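Local structure of peptide chain release factor subunit 1 (Aeropyrum pernix, 3AGK) at residues L21-W27 against F128-E134; V33-I39 against L93-E99; E251-V255 against A266-A270. The protein probably directs the termination of translation at the stop codons UAA, UAG and UGA, as an archaeal member of the eukaryotic release factor 1 family. All coordinates share one frame. Residue numbers count along the deposited sequence, not the author numbering.

Interaction 1. Residues L21-W27 against F128-E134; sequences LKELKKW and FITDFLE
A hydrogen-bonded salt bridge joins Lys25 NZ to Glu134 OE2 at 3.1 Å. The CA-to-CB bond of Lys25 points away from 128-134, so its chain (m, t, m, t) folds back, and Glu134 meets it with chi1 m and chi2 t. A type I turn runs from Leu24 to Trp27, with Trp27 N bonded to Leu24 O at 2.9 Å. Leu133 N bonds Thr130 O at 2.7 Å as the chain leaves an extended run for a weakly bonded helix. CA atoms lie 7.5 Å apart for Leu21 and Thr130, 6.7 Å for Trp27 and Phe128. Leu21, with chi1 at -112° between wells, packs CD1 on Leu133 CB at 4.1 Å; Leu24 CG meets Phe128 CD2 at 4.3 Å. Phe128 (chi1 m, -67°) places CE2 over one face of Trp27, 3.4 Å from its CD2; the five-membered ring of Trp27 and the Phe128 ring form an oblique pair, centroids 5.0 Å apart and planes at 35°. Leu24 and Leu133 also touch Phe96. Leu21, Leu24, Phe128 and Leu133 form part of the apolar layer on the Ser36, Tyr38 and Phe96 face of the antiparallel sheet of eRF1 domain 1, edged by the salt bridge.

Interaction 2. Residues V33-I39 against L93-E99; sequences VLLSLYI and LVLFCGE
Leu35, Leu93 and Ile39 have the most surface covered here, and all three side chains lie on one face of an antiparallel pairing. Strands 34-39 and 93-98 run at 174° with axes 4.7 Å apart. Ile39 and Leu93 form a hydrogen-bonded pair, Ile39 N to Leu93 O at 2.8 Å and Leu93 N to Ile39 O at 3.0 Å; with chi1 m and chi2 t in both, their CD1 atoms meet at 4.2 Å. The next such pair has Leu37 N to Leu95 O at 2.9 Å and Leu95 N to Leu37 O at 2.8 Å. Leu35, chi1 t, pairs with Cys97 through Leu35 N to Cys97 O (2.9 Å) and Cys97 N to Leu35 O (3.2 Å). These are the central strands of the four-stranded antiparallel sheet of eRF1 domain 1; helix 65-82 covers the leucine face, and Cys97 is disulfide-bonded to Cys108 on the next strand. The other face carries the non-hydrogen-bonded pairs Ser36-Phe96 and Tyr38-Val94, with Val94 CB over the Tyr38 ring. Gly98, at phi/psi 156/-174, leaves room for Leu34 CD2, 3.6 Å from Gly98 CA. Beyond it one water bridges Val33 O (2.5 Å) and Glu99 N (3.0 Å).

Interaction 3. Residues E251-V255 against A266-A270; sequences ELVDV and AVMKA
Val253 is the centre of this contact: with chi1 at 175° (t) it directs CG1 at the last turn of helix 259-269, 4.0 Å from Ala266 CA and 3.7 Å from Lys269 CB, while its CG2 lies 4.2 Å from Ala270 CB. The small Ala266 side chain is consistent with so close an approach of Val253 to the helix backbone. Val255, two residues further along the extended chain, also points its CA-to-CB bond toward the helix. Its chi1 of 142° falls between wells and brings CG2 to 3.5 Å from Ala266 N and 3.9 Å from Ala266 CB; the CA atoms of Val255 and Ala266 are 6.1 Å apart. Between the valines, Asp254 projects sideways with chi1 m, and its OD1 forms a salt bridge with Lys231. Lys269 starts out toward the strand (chi1 m, chi2 t), then bends at chi3 (p) so that NZ donates a hydrogen bond to Asp254 O at 2.9 Å. The helix ends here: Ala270 is the first residue to leave helical angles (phi/psi -80/59), and the bond from Ala270 N to Ala266 O, at 2.9 Å, is weak. Strand 253-254, weakly bonded, is an edge strand of the mixed sheet in eRF1 domain 2, parallel to 219-226, whose Ile223 and Ala225 also touch Val253. The helix that follows thus returns to pack against the sheet beside its own preceding strand. Chemically, the contact is chiefly apolar, valine on alanine and on the aliphatic part of Lys269, with one polar closure at its exposed margin; because the lysine bonds a main-chain carbonyl, that link does not depend on the aspartate carboxylate, which has Lys231 as its partner.

How the interactions relate
Interactions 1 and 2 adjoin, with centres 11 Å apart, and along the chain interaction 2 is nested inside the loop that interaction 1 closes. Their direct junction is at Ile129, whose O lies 2.7 Å from Tyr38 OH and whose N lies 2.9 Å from Ser36 OG, both probable hydrogen bonds; beside it Phe128 CE1 packs 3.3 Å from Phe96 CB. Segment 128-134 is therefore tied to the sheet face bearing Ser36, Tyr38 and Phe96. Interaction 3 is a separate matter, in eRF1 domain 2: its centre is about 34 Å from that of interaction 1 and about 43 Å from that of interaction 2, with nearest atoms about 20 Å and about 29 Å apart.

Interaction 1. Residues L21-W27 against F128-E134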
loop_
_atom_site.group_PDB
_atom_site.type_symbol
_atom_site.label_atom_id
_atom_site.label_comp_id
_atom_site.label_asym_id
_atom_site.label_seq_id
_atom_site.Cartn_x
_atom_site.Cartn_y
_atom_site.Cartn_z
ATOM N N LEU A 21 3.330 -12.783 1.631
ATOM C CA LEU A 21 2.190 -11.926 1.299
ATOM C C LEU A 21 2.068 -11.694 -0.201
ATOM O O LEU A 21 0.972 -11.721 -0.753
ATOM C CB LEU A 21 2.304 -10.594 2.033
ATOM C CG LEU A 21 1.263 -10.323 3.116
ATOM C CD1 LEU A 21 0.741 -11.600 3.729
ATOM C CD2 LEU A 21 1.826 -9.407 4.198
ATOM N N LYS A 22 3.200 -11.481 -0.859
ATOM C CA LYS A 22 3.211 -11.260 -2.301
ATOM C C LYS A 22 2.650 -12.462 -3.052
ATOM O O LYS A 22 2.131 -12.325 -4.159
ATOM C CB LYS A 22 4.626 -10.932 -2.788
ATOM C CG LYS A 22 4.778 -10.908 -4.300
ATOM C CD LYS A 22 5.439 -9.611 -4.792
ATOM C CE LYS A 22 6.851 -9.416 -4.232
ATOM N NZ LYS A 22 6.856 -8.792 -2.878
ATOM N N GLU A 23 2.740 -13.639 -2.445
ATOM C CA GLU A 23 2.278 -14.848 -3.107
ATOM C C GLU A 23 0.905 -15.294 -2.597
ATOM O O GLU A 23 0.134 -15.932 -3.321
ATOM C CB GLU A 23 3.312 -15.959 -2.967
ATOM C CG GLU A 23 3.416 -16.846 -4.187
ATOM C CD GLU A 23 2.709 -18.168 -3.991
ATOM O OE1 GLU A 23 2.609 -18.941 -4.967
ATOM O OE2 GLU A 23 2.260 -18.434 -2.856
ATOM N N LEU A 24 0.597 -14.960 -1.349
ATOM C CA LEU A 24 -0.764 -15.153 -0.853
ATOM C C LEU A 24 -1.709 -14.268 -1.668
ATOM O O LEU A 24 -2.772 -14.717 -2.107
ATOM C CB LEU A 24 -0.867 -14.832 0.647
ATOM C CG LEU A 24 -0.745 -15.968 1.682
ATOM C CD1 LEU A 24 -0.180 -17.267 1.088
ATOM C CD2 LEU A 24 0.096 -15.527 2.879
ATOM N N LYS A 25 -1.308 -13.016 -1.893
ATOM C CA LYS A 25 -2.142 -12.083 -2.652
ATOM C C LYS A 25 -2.454 -12.604 -4.056
ATOM O O LYS A 25 -3.455 -12.216 -4.656
ATOM C CB LYS A 25 -1.533 -10.670 -2.686
ATOM C CG LYS A 25 -1.643 -9.928 -1.348
ATOM C CD LYS A 25 -1.512 -8.414 -1.478
ATOM C CE LYS A 25 -0.064 -7.970 -1.544
ATOM N NZ LYS A 25 0.066 -6.500 -1.326
ATOM N N LYS A 26 -1.613 -13.506 -4.558
ATOM C CA LYS A 26 -1.822 -14.123 -5.869
ATOM C C LYS A 26 -3.050 -15.037 -5.935
ATOM O O LYS A 26 -3.605 -15.245 -7.010
ATOM C CB LYS A 26 -0.588 -14.926 -6.298
ATOM C CG LYS A 26 0.541 -14.121 -6.930
ATOM C CD LYS A 26 1.528 -15.043 -7.640
ATOM C CE LYS A 26 2.568 -14.259 -8.420
ATOM N NZ LYS A 26 3.337 -15.132 -9.350
ATOM N N TRP A 27 -3.469 -15.590 -4.801
ATOM C CA TRP A 27 -4.500 -16.632 -4.803
ATOM C C TRP A 27 -5.912 -16.147 -5.101
ATOM O O TRP A 27 -6.365 -15.153 -4.528
ATOM C CB TRP A 27 -4.485 -17.381 -3.475
ATOM C CG TRP A 27 -3.313 -18.255 -3.360
ATOM C CD1 TRP A 27 -2.005 -17.874 -3.382
ATOM C CD2 TRP A 27 -3.320 -19.677 -3.220
ATOM N NE1 TRP A 27 -1.190 -18.974 -3.255
ATOM C CE2 TRP A 27 -1.973 -20.096 -3.156
ATOM C CE3 TRP A 27 -4.333 -20.641 -3.130
ATOM C CZ2 TRP A 27 -1.615 -21.433 -3.008
ATOM C CZ3 TRP A 27 -3.974 -21.973 -2.990
ATOM C CH2 TRP A 27 -2.626 -22.356 -2.929
ATOM N N PHE A 128 -7.710 -15.126 -0.274
ATOM C CA PHE A 128 -7.291 -15.111 1.126
ATOM C C PHE A 128 -7.467 -13.699 1.734
ATOM O O PHE A 128 -7.248 -12.681 1.067
ATOM C CB PHE A 128 -5.829 -15.582 1.279
ATOM C CG PHE A 128 -5.599 -17.055 0.949
ATOM C CD1 PHE A 128 -6.468 -18.042 1.412
ATOM C CD2 PHE A 128 -4.480 -17.450 0.215
ATOM C CE1 PHE A 128 -6.244 -19.390 1.121
ATOM C CE2 PHE A 128 -4.247 -18.789 -0.079
ATOM C CZ PHE A 128 -5.130 -19.762 0.378
ATOM N N ILE A 129 -7.873 -13.642 2.996
ATOM C CA ILE A 129 -7.972 -12.369 3.695
ATOM C C ILE A 129 -6.656 -12.093 4.415
ATOM O O ILE A 129 -6.312 -12.764 5.387
ATOM C CB ILE A 129 -9.112 -12.375 4.721
ATOM C CG1 ILE A 129 -10.379 -12.975 4.104
ATOM C CG2 ILE A 129 -9.336 -10.960 5.272
ATOM C CD1 ILE A 129 -10.864 -12.254 2.871
ATOM N N THR A 130 -5.920 -11.106 3.932
ATOM C CA THR A 130 -4.570 -10.872 4.421
ATOM C C THR A 130 -4.551 -9.624 5.284
ATOM O O THR A 130 -3.531 -9.290 5.902
ATOM C CB THR A 130 -3.618 -10.672 3.255
ATOM O OG1 THR A 130 -3.484 -9.273 2.989
ATOM C CG2 THR A 130 -4.157 -11.360 2.014
ATOM N N ASP A 131 -5.695 -8.944 5.300
ATOM C CA ASP A 131 -5.904 -7.720 6.053
ATOM C C ASP A 131 -4.898 -7.469 7.154
ATOM O O ASP A 131 -4.027 -6.621 7.028
ATOM C CB ASP A 131 -7.307 -7.726 6.679
ATOM C CG ASP A 131 -8.398 -7.422 5.677
ATOM O OD1 ASP A 131 -8.114 -7.490 4.465
ATOM O OD2 ASP A 131 -9.537 -7.121 6.105
ATOM N N PHE A 132 -5.056 -8.206 8.248
ATOM C CA PHE A 132 -4.341 -7.940 9.485
ATOM C C PHE A 132 -2.835 -8.011 9.279
ATOM O O PHE A 132 -2.077 -7.294 9.933
ATOM C CB PHE A 132 -4.760 -8.937 10.571
ATOM C CG PHE A 132 -6.247 -9.266 10.583
ATOM C CD1 PHE A 132 -6.834 -9.971 9.539
ATOM C CD2 PHE A 132 -7.043 -8.902 11.657
ATOM C CE1 PHE A 132 -8.165 -10.289 9.562
ATOM C CE2 PHE A 132 -8.387 -9.216 11.679
ATOM C CZ PHE A 132 -8.945 -9.911 10.632
ATOM N N LEU A 133 -2.408 -8.864 8.352
ATOM C CA LEU A 133 -0.985 -9.146 8.148
ATOM C C LEU A 133 -0.277 -8.015 7.420
ATOM O O LEU A 133 0.876 -7.687 7.726
ATOM C CB LEU A 133 -0.820 -10.442 7.359
ATOM C CG LEU A 133 -1.409 -11.679 8.034
ATOM C CD1 LEU A 133 -1.445 -12.877 7.079
ATOM C CD2 LEU A 133 -0.623 -12.007 9.298
ATOM N N GLU A 134 -0.967 -7.429 6.448
ATOM C CA GLU A 134 -0.401 -6.329 5.677
ATOM C C GLU A 134 -0.125 -5.111 6.542
ATOM O O GLU A 134 0.721 -4.288 6.205
ATOM C CB GLU A 134 -1.318 -5.940 4.520
ATOM C CG GLU A 134 -1.550 -7.051 3.520
ATOM C CD GLU A 134 -2.015 -6.526 2.177
ATOM O OE1 GLU A 134 -3.204 -6.725 1.834
ATOM O OE2 GLU A 134 -1.183 -5.910 1.467
#

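Interaction 2. Residues V33-I39 against L93-E99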
loop_
_atom_site.group_PDB
_atom_site.type_symbol
_atom_site.label_atom_id
_atom_site.label_comp_id
_atom_site.label_asym_id
_atom_site.label_seq_id
_atom_site.Cartn_x
_atom_site.Cartn_y
_atom_site.Cartn_z
ATOM N N VAL A 33 -14.253 -20.288 -1.726
ATOM C CA VAL A 33 -13.746 -21.582 -1.274
ATOM C C VAL A 33 -12.278 -21.556 -0.826
ATOM O O VAL A 33 -11.620 -22.601 -0.783
ATOM C CB VAL A 33 -13.901 -22.648 -2.382
ATOM C CG1 VAL A 33 -15.328 -22.647 -2.922
ATOM C CG2 VAL A 33 -12.887 -22.412 -3.504
ATOM N N LEU A 34 -11.765 -20.371 -0.505
ATOM C CA LEU A 34 -10.415 -20.246 0.044
ATOM C C LEU A 34 -10.482 -19.815 1.507
ATOM O O LEU A 34 -11.000 -18.742 1.833
ATOM C CB LEU A 34 -9.572 -19.268 -0.777
ATOM C CG LEU A 34 -9.308 -19.670 -2.235
ATOM C CD1 LEU A 34 -8.510 -18.596 -2.958
ATOM C CD2 LEU A 34 -8.593 -21.006 -2.328
ATOM N N LEU A 35 -9.963 -20.668 2.379
ATOM C CA LEU A 35 -10.084 -20.496 3.825
ATOM C C LEU A 35 -9.035 -19.565 4.426
ATOM O O LEU A 35 -7.844 -19.684 4.145
ATOM C CB LEU A 35 -10.004 -21.864 4.507
ATOM C CG LEU A 35 -9.934 -21.936 6.032
ATOM C CD1 LEU A 35 -10.872 -20.919 6.642
ATOM C CD2 LEU A 35 -10.313 -23.334 6.507
ATOM N N SER A 36 -9.496 -18.643 5.263
ATOM C CA SER A 36 -8.609 -17.777 6.027
ATOM C C SER A 36 -8.931 -17.943 7.517
ATOM O O SER A 36 -10.090 -17.836 7.913
ATOM C CB SER A 36 -8.797 -16.314 5.598
ATOM O OG SER A 36 -8.539 -16.143 4.214
ATOM N N LEU A 37 -7.921 -18.202 8.343
ATOM C CA LEU A 37 -8.158 -18.473 9.762
ATOM C C LEU A 37 -7.072 -17.904 10.693
ATOM O O LEU A 37 -5.910 -18.298 10.620
ATOM C CB LEU A 37 -8.291 -19.979 9.972
ATOM C CG LEU A 37 -8.326 -20.483 11.406
ATOM C CD1 LEU A 37 -9.652 -20.101 12.044
ATOM C CD2 LEU A 37 -8.155 -21.976 11.411
ATOM N N TYR A 38 -7.464 -16.984 11.572
ATOM C CA TYR A 38 -6.540 -16.331 12.499
ATOM C C TYR A 38 -6.896 -16.688 13.938
ATOM O O TYR A 38 -8.035 -16.507 14.364
ATOM C CB TYR A 38 -6.650 -14.815 12.376
ATOM C CG TYR A 38 -6.165 -14.188 11.087
ATOM C CD1 TYR A 38 -6.868 -14.340 9.895
ATOM C CD2 TYR A 38 -5.035 -13.379 11.079
ATOM C CE1 TYR A 38 -6.424 -13.731 8.717
ATOM C CE2 TYR A 38 -4.589 -12.769 9.918
ATOM C CZ TYR A 38 -5.279 -12.944 8.738
ATOM O OH TYR A 38 -4.816 -12.323 7.594
ATOM N N ILE A 39 -5.926 -17.168 14.703
ATOM C CA ILE A 39 -6.186 -17.611 16.068
ATOM C C ILE A 39 -5.323 -16.892 17.100
ATOM O O ILE A 39 -4.111 -17.066 17.129
ATOM C CB ILE A 39 -5.938 -19.112 16.206
ATOM C CG1 ILE A 39 -6.712 -19.885 15.119
ATOM C CG2 ILE A 39 -6.275 -19.576 17.630
ATOM C CD1 ILE A 39 -6.304 -21.357 15.009
ATOM N N LEU A 93 -1.746 -18.132 15.601
ATOM C CA LEU A 93 -1.597 -18.896 14.365
ATOM C C LEU A 93 -2.395 -18.243 13.255
ATOM O O LEU A 93 -3.430 -17.628 13.516
ATOM C CB LEU A 93 -2.174 -20.291 14.553
ATOM C CG LEU A 93 -1.369 -21.469 15.058
ATOM C CD1 LEU A 93 -2.312 -22.651 15.147
ATOM C CD2 LEU A 93 -0.230 -21.758 14.097
ATOM N N VAL A 94 -1.944 -18.390 12.013
ATOM C CA VAL A 94 -2.812 -18.099 10.876
ATOM C C VAL A 94 -2.703 -19.197 9.811
ATOM O O VAL A 94 -1.609 -19.698 9.520
ATOM C CB VAL A 94 -2.585 -16.690 10.259
ATOM C CG1 VAL A 94 -1.925 -15.739 11.253
ATOM C CG2 VAL A 94 -1.783 -16.784 8.996
ATOM N N LEU A 95 -3.848 -19.582 9.255
ATOM C CA LEU A 95 -3.906 -20.595 8.206
ATOM C C LEU A 95 -4.608 -20.086 6.958
ATOM O O LEU A 95 -5.635 -19.431 7.060
ATOM C CB LEU A 95 -4.641 -21.849 8.696
ATOM C CG LEU A 95 -3.883 -22.807 9.624
ATOM C CD1 LEU A 95 -3.925 -22.300 11.063
ATOM C CD2 LEU A 95 -4.429 -24.228 9.535
ATOM N N PHE A 96 -4.058 -20.398 5.787
ATOM C CA PHE A 96 -4.778 -20.230 4.521
ATOM C C PHE A 96 -4.756 -21.568 3.767
ATOM O O PHE A 96 -3.702 -22.176 3.617
ATOM C CB PHE A 96 -4.135 -19.134 3.674
ATOM C CG PHE A 96 -4.040 -17.793 4.366
ATOM C CD1 PHE A 96 -2.873 -17.402 5.006
ATOM C CD2 PHE A 96 -5.117 -16.914 4.362
ATOM C CE1 PHE A 96 -2.787 -16.162 5.639
ATOM C CE2 PHE A 96 -5.034 -15.677 4.986
ATOM C CZ PHE A 96 -3.862 -15.305 5.626
ATOM N N CYS A 97 -5.913 -22.052 3.328
ATOM C CA CYS A 97 -5.973 -23.331 2.620
ATOM C C CYS A 97 -6.948 -23.250 1.456
ATOM O O CYS A 97 -7.926 -22.509 1.512
ATOM C CB CYS A 97 -6.390 -24.493 3.554
ATOM S SG CYS A 97 -5.434 -24.663 5.082
ATOM N N GLY A 98 -6.680 -24.024 0.409
ATOM C CA GLY A 98 -7.585 -24.117 -0.725
ATOM C C GLY A 98 -6.891 -24.537 -2.006
ATOM O O GLY A 98 -5.705 -24.881 -1.998
ATOM N N GLU A 99 -7.633 -24.517 -3.107
ATOM C CA GLU A 99 -7.059 -24.778 -4.420
ATOM C C GLU A 99 -7.196 -23.543 -5.308
ATOM O O GLU A 99 -6.217 -23.067 -5.884
ATOM C CB GLU A 99 -7.741 -25.977 -5.079
ATOM C CG GLU A 99 -7.081 -26.426 -6.377
ATOM C CD GLU A 99 -8.063 -27.073 -7.339
ATOM O OE1 GLU A 99 -8.039 -26.719 -8.539
ATOM O OE2 GLU A 99 -8.864 -27.923 -6.896
HETATM O O HOH W 1 -10.500 -24.307 -2.290
#

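Interaction 3. Residues E251-V255 against A266-A270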
loop_
_atom_site.group_PDB
_atom_site.type_symbol
_atom_site.label_atom_id
_atom_site.label_comp_id
_atom_site.label_asym_id
_atom_site.label_seq_id
_atom_site.Cartn_x
_atom_site.Cartn_y
_atom_site.Cartn_z
ATOM N N GLU A 251 2.216 23.521 7.349
ATOM C CA GLU A 251 2.096 24.501 6.276
ATOM C C GLU A 251 1.122 24.019 5.205
ATOM O O GLU A 251 1.186 22.871 4.763
ATOM C CB GLU A 251 3.475 24.741 5.648
ATOM C CG GLU A 251 3.665 26.099 4.997
ATOM C CD GLU A 251 4.381 27.094 5.897
ATOM O OE1 GLU A 251 4.183 27.041 7.131
ATOM O OE2 GLU A 251 5.138 27.938 5.365
ATOM N N LEU A 252 0.224 24.905 4.792
ATOM C CA LEU A 252 -0.707 24.610 3.720
ATOM C C LEU A 252 0.032 24.762 2.409
ATOM O O LEU A 252 0.858 25.659 2.272
ATOM C CB LEU A 252 -1.883 25.587 3.759
ATOM C CG LEU A 252 -2.730 25.564 5.031
ATOM C CD1 LEU A 252 -3.919 26.481 4.888
ATOM C CD2 LEU A 252 -3.195 24.153 5.344
ATOM N N VAL A 253 -0.284 23.915 1.432
ATOM C CA VAL A 253 0.475 23.903 0.180
ATOM C C VAL A 253 -0.323 24.425 -1.003
ATOM O O VAL A 253 -1.407 23.926 -1.280
ATOM C CB VAL A 253 0.957 22.474 -0.157
ATOM C CG1 VAL A 253 1.643 22.444 -1.511
ATOM C CG2 VAL A 253 1.865 21.938 0.955
ATOM N N ASP A 254 0.225 25.425 -1.695
ATOM C CA ASP A 254 -0.404 25.996 -2.882
ATOM C C ASP A 254 -0.185 25.111 -4.084
ATOM O O ASP A 254 0.942 24.825 -4.474
ATOM C CB ASP A 254 0.126 27.401 -3.162
ATOM C CG ASP A 254 -0.166 28.352 -2.028
ATOM O OD1 ASP A 254 -1.349 28.761 -1.900
ATOM O OD2 ASP A 254 0.770 28.661 -1.253
ATOM N N VAL A 255 -1.283 24.678 -4.671
ATOM C CA VAL A 255 -1.246 23.742 -5.768
ATOM C C VAL A 255 -2.357 24.155 -6.718
ATOM O O VAL A 255 -3.407 24.617 -6.286
ATOM C CB VAL A 255 -1.474 22.333 -5.204
ATOM C CG1 VAL A 255 -2.314 21.503 -6.099
ATOM C CG2 VAL A 255 -0.142 21.673 -4.881
ATOM N N ALA A 266 1.406 18.595 -4.670
ATOM C CA ALA A 266 1.380 18.844 -3.232
ATOM C C ALA A 266 2.511 18.108 -2.514
ATOM O O ALA A 266 3.147 18.641 -1.600
ATOM C CB ALA A 266 0.058 18.440 -2.659
ATOM N N VAL A 267 2.739 16.866 -2.920
ATOM C CA VAL A 267 3.809 16.072 -2.343
ATOM C C VAL A 267 5.193 16.664 -2.672
ATOM O O VAL A 267 6.053 16.784 -1.801
ATOM C CB VAL A 267 3.686 14.580 -2.768
ATOM C CG1 VAL A 267 4.891 13.775 -2.295
ATOM C CG2 VAL A 267 2.381 13.985 -2.203
ATOM N N MET A 268 5.405 17.048 -3.923
ATOM C CA MET A 268 6.672 17.663 -4.272
ATOM C C MET A 268 6.895 18.960 -3.500
ATOM O O MET A 268 8.025 19.311 -3.206
ATOM C CB MET A 268 6.794 17.913 -5.780
ATOM C CG MET A 268 6.691 16.646 -6.628
ATOM S SD MET A 268 7.915 15.369 -6.199
ATOM C CE MET A 268 9.485 16.195 -6.557
ATOM N N LYS A 269 5.828 19.684 -3.177
ATOM C CA LYS A 269 6.007 21.008 -2.582
ATOM C C LYS A 269 5.998 20.975 -1.073
ATOM O O LYS A 269 6.377 21.953 -0.434
ATOM C CB LYS A 269 4.958 21.990 -3.095
ATOM C CG LYS A 269 5.217 22.431 -4.506
ATOM C CD LYS A 269 4.131 23.342 -5.024
ATOM C CE LYS A 269 4.227 24.734 -4.435
ATOM N NZ LYS A 269 3.545 25.715 -5.340
ATOM N N ALA A 270 5.562 19.856 -0.504
ATOM C CA ALA A 270 5.521 19.703 0.951
ATOM C C ALA A 270 6.917 19.357 1.486
ATOM O O ALA A 270 7.132 18.326 2.126
ATOM C CB ALA A 270 4.512 18.639 1.348
#